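Local coordinates for chromosome partition protein Smc (Pyrococcus furiosus, PDB 3KTA), which probably acts in chromosome condensation and partitioning, its N-terminal domain, the part present here, forming half of an ABC-type ATPase that binds ATP, at residues 84-88 / 97-101. Numbering follows the deposited sequence.
Sequences IYFNN and EDEVV
Four hydrogen bonds join the loop end of a beta hairpin, where strand 80-87 passes through a loop into strand 99-106. Phe-86 and Val-100 form the antiparallel hydrogen-bonded pair: Phe-86 N to Val-100 O is 2.8 Å, Val-100 N to Phe-86 O 3.0 Å. Beyond the strands, Asn-88 N donates to Asp-98 O at 2.7 Å. Asn-88 ND2 reaches Glu-97 O at 3.0 Å, with chi1 t, while its OD1 accepts from Phe-93 N inside the loop. Asp-98 turns away and forms a salt bridge with Arg-91. Backbones are extended through the strands; next to the loop, Asn-88 (phi/psi -124/28) and Asp-98 (-71/-18) depart. The axes of strand segments 84-87 and 99-101 come within 4.8 Å, their directions 159° apart. Tyr-85/Val-101 and Asn-87/Glu-99 are non-hydrogen-bonded pairs, CA to CA 4.6 and 5.0 Å. This hairpin lies within the antiparallel sheet of the SMC ATPase head, away from the nucleotide. Phe-86 and Val-100 share the buried face, CB to CB 4.3 Å. On the other face stand Tyr-85 (chi1 m), Asn-87, Glu-99 and Val-101. Tyr-85 OH is hydrogen-bonded to Glu-8 OE1 on flanking strand 3-10. Val-101 CG1 sits over the Tyr-85 ring in a CH-pi contact, 3.9 Å from its centroid.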
ATOM      1  N   ILE A  84     -14.531  -1.967  -7.610  1.00 14.04           N
ATOM      2  CA  ILE A  84     -13.167  -2.357  -7.908  1.00 12.83           C
ATOM      3  C   ILE A  84     -13.187  -3.568  -8.851  1.00 14.51           C
ATOM      4  O   ILE A  84     -13.950  -4.523  -8.639  1.00 15.24           O
ATOM      5  CB  ILE A  84     -12.358  -2.620  -6.606  1.00 12.71           C
ATOM      6  CG1 ILE A  84     -10.873  -2.842  -6.933  1.00 14.52           C
ATOM      7  CG2 ILE A  84     -12.956  -3.807  -5.799  1.00 13.98           C
ATOM      8  CD1 ILE A  84      -9.976  -2.827  -5.691  1.00 14.61           C
ATOM      9  N   TYR A  85     -12.405  -3.494  -9.919  1.00 12.93           N
ATOM     10  CA  TYR A  85     -12.374  -4.553 -10.940  1.00 14.21           C
ATOM     11  C   TYR A  85     -11.040  -5.294 -10.850  1.00 16.13           C
ATOM     12  O   TYR A  85      -9.974  -4.708 -11.103  1.00 14.78           O
ATOM     13  CB  TYR A  85     -12.564  -3.944 -12.338  1.00 15.80           C
ATOM     14  CG  TYR A  85     -13.940  -3.347 -12.553  1.00 15.85           C
ATOM     15  CD1 TYR A  85     -14.327  -2.189 -11.894  1.00 15.67           C
ATOM     16  CD2 TYR A  85     -14.855  -3.957 -13.389  1.00 21.13           C
ATOM     17  CE1 TYR A  85     -15.594  -1.639 -12.071  1.00 20.70           C
ATOM     18  CE2 TYR A  85     -16.128  -3.419 -13.573  1.00 22.61           C
ATOM     19  CZ  TYR A  85     -16.490  -2.264 -12.909  1.00 24.04           C
ATOM     20  OH  TYR A  85     -17.752  -1.723 -13.093  1.00 27.19           O
ATOM     21  N   PHE A  86     -11.087  -6.571 -10.469  1.00 14.45           N
ATOM     22  CA  PHE A  86      -9.875  -7.378 -10.404  1.00 13.24           C
ATOM     23  C   PHE A  86      -9.741  -8.265 -11.627  1.00 13.99           C
ATOM     24  O   PHE A  86     -10.691  -8.950 -12.025  1.00 16.61           O
ATOM     25  CB  PHE A  86      -9.887  -8.290  -9.183  1.00 14.20           C
ATOM     26  CG  PHE A  86      -9.593  -7.596  -7.895  1.00 12.98           C
ATOM     27  CD1 PHE A  86     -10.631  -7.199  -7.053  1.00 15.99           C
ATOM     28  CD2 PHE A  86      -8.278  -7.363  -7.506  1.00 13.82           C
ATOM     29  CE1 PHE A  86     -10.363  -6.567  -5.843  1.00 12.88           C
ATOM     30  CE2 PHE A  86      -8.004  -6.737  -6.293  1.00 13.95           C
ATOM     31  CZ  PHE A  86      -9.040  -6.336  -5.474  1.00 11.21           C
ATOM     32  N   ASN A  87      -8.547  -8.300 -12.200  1.00 13.49           N
ATOM     33  CA  ASN A  87      -8.222  -9.386 -13.110  1.00 15.87           C
ATOM     34  C   ASN A  87      -7.973 -10.667 -12.306  1.00 15.53           C
ATOM     35  O   ASN A  87      -7.170 -10.679 -11.374  1.00 15.03           O
ATOM     36  CB  ASN A  87      -7.000  -9.026 -13.955  1.00 15.77           C
ATOM     37  CG  ASN A  87      -6.685 -10.085 -14.979  1.00 18.12           C
ATOM     38  OD1 ASN A  87      -6.335 -11.203 -14.627  1.00 16.31           O
ATOM     39  ND2 ASN A  87      -6.802  -9.733 -16.255  1.00 21.46           N
ATOM     40  N   ASN A  88      -8.696 -11.735 -12.654  1.00 14.87           N
ATOM     41  CA  ASN A  88      -8.617 -13.011 -11.940  1.00 14.30           C
ATOM     42  C   ASN A  88      -8.262 -14.139 -12.893  1.00 17.74           C
ATOM     43  O   ASN A  88      -8.629 -15.298 -12.664  1.00 16.59           O
ATOM     44  CB  ASN A  88      -9.946 -13.339 -11.232  1.00 15.60           C
ATOM     45  CG  ASN A  88      -9.830 -14.509 -10.262  1.00 17.33           C
ATOM     46  OD1 ASN A  88      -8.897 -14.584  -9.464  1.00 16.03           O
ATOM     47  ND2 ASN A  88     -10.795 -15.430 -10.325  1.00 17.39           N
ATOM     48  N   GLU A  97     -14.148 -17.075 -12.726  1.00 19.10           N
ATOM     49  CA  GLU A  97     -14.308 -15.976 -13.670  1.00 20.59           C
ATOM     50  C   GLU A  97     -13.000 -15.220 -13.836  1.00 19.25           C
ATOM     51  O   GLU A  97     -12.260 -15.053 -12.864  1.00 18.35           O
ATOM     52  CB  GLU A  97     -15.362 -14.997 -13.156  1.00 20.76           C
ATOM     53  CG  GLU A  97     -16.743 -15.601 -12.985  1.00 25.77           C
ATOM     54  CD  GLU A  97     -17.442 -15.838 -14.303  0.92 28.29           C
ATOM     55  OE1 GLU A  97     -17.050 -15.206 -15.302  0.91 27.68           O
ATOM     56  OE2 GLU A  97     -18.389 -16.655 -14.338  0.90 27.41           O
ATOM     57  N   ASP A  98     -12.727 -14.754 -15.051  1.00 18.35           N
ATOM     58  CA  ASP A  98     -11.535 -13.937 -15.308  1.00 19.16           C
ATOM     59  C   ASP A  98     -11.610 -12.541 -14.714  1.00 16.61           C
ATOM     60  O   ASP A  98     -10.586 -11.866 -14.599  1.00 16.98           O
ATOM     61  CB  ASP A  98     -11.292 -13.790 -16.809  1.00 20.75           C
ATOM     62  CG  ASP A  98     -10.789 -15.056 -17.445  0.56 21.89           C
ATOM     63  OD1 ASP A  98     -10.414 -15.996 -16.710  1.00 21.10           O
ATOM     64  OD2 ASP A  98     -10.759 -15.099 -18.693  0.75 21.28           O
ATOM     65  N   GLU A  99     -12.817 -12.096 -14.374  1.00 19.81           N
ATOM     66  CA  GLU A  99     -13.002 -10.790 -13.749  1.00 21.18           C
ATOM     67  C   GLU A  99     -13.795 -10.952 -12.463  1.00 20.39           C
ATOM     68  O   GLU A  99     -14.808 -11.662 -12.430  1.00 20.10           O
ATOM     69  CB  GLU A  99     -13.736  -9.842 -14.699  1.00 21.67           C
ATOM     70  CG  GLU A  99     -13.995  -8.454 -14.120  1.00 25.93           C
ATOM     71  CD  GLU A  99     -14.888  -7.616 -15.022  0.59 26.66           C
ATOM     72  OE1 GLU A  99     -16.119  -7.848 -15.038  0.60 29.90           O
ATOM     73  OE2 GLU A  99     -14.354  -6.735 -15.720  0.96 29.73           O
ATOM     74  N   VAL A 100     -13.326 -10.312 -11.393  1.00 16.93           N
ATOM     75  CA  VAL A 100     -14.056 -10.276 -10.134  1.00 15.35           C
ATOM     76  C   VAL A 100     -14.320  -8.822  -9.799  1.00 15.77           C
ATOM     77  O   VAL A 100     -13.374  -8.047  -9.639  1.00 16.63           O
ATOM     78  CB  VAL A 100     -13.260 -10.934  -8.988  1.00 16.28           C
ATOM     79  CG1 VAL A 100     -13.923 -10.670  -7.626  1.00 16.11           C
ATOM     80  CG2 VAL A 100     -13.097 -12.448  -9.244  1.00 17.94           C
ATOM     81  N   VAL A 101     -15.598  -8.455  -9.707  1.00 15.55           N
ATOM     82  CA  VAL A 101     -15.983  -7.062  -9.479  1.00 15.18           C
ATOM     83  C   VAL A 101     -16.644  -6.989  -8.117  1.00 16.33           C
ATOM     84  O   VAL A 101     -17.621  -7.705  -7.842  1.00 16.88           O
ATOM     85  CB  VAL A 101     -16.980  -6.555 -10.558  1.00 16.49           C
ATOM     86  CG1 VAL A 101     -17.322  -5.057 -10.344  1.00 16.85           C
ATOM     87  CG2 VAL A 101     -16.418  -6.763 -11.960  1.00 20.49           C
TER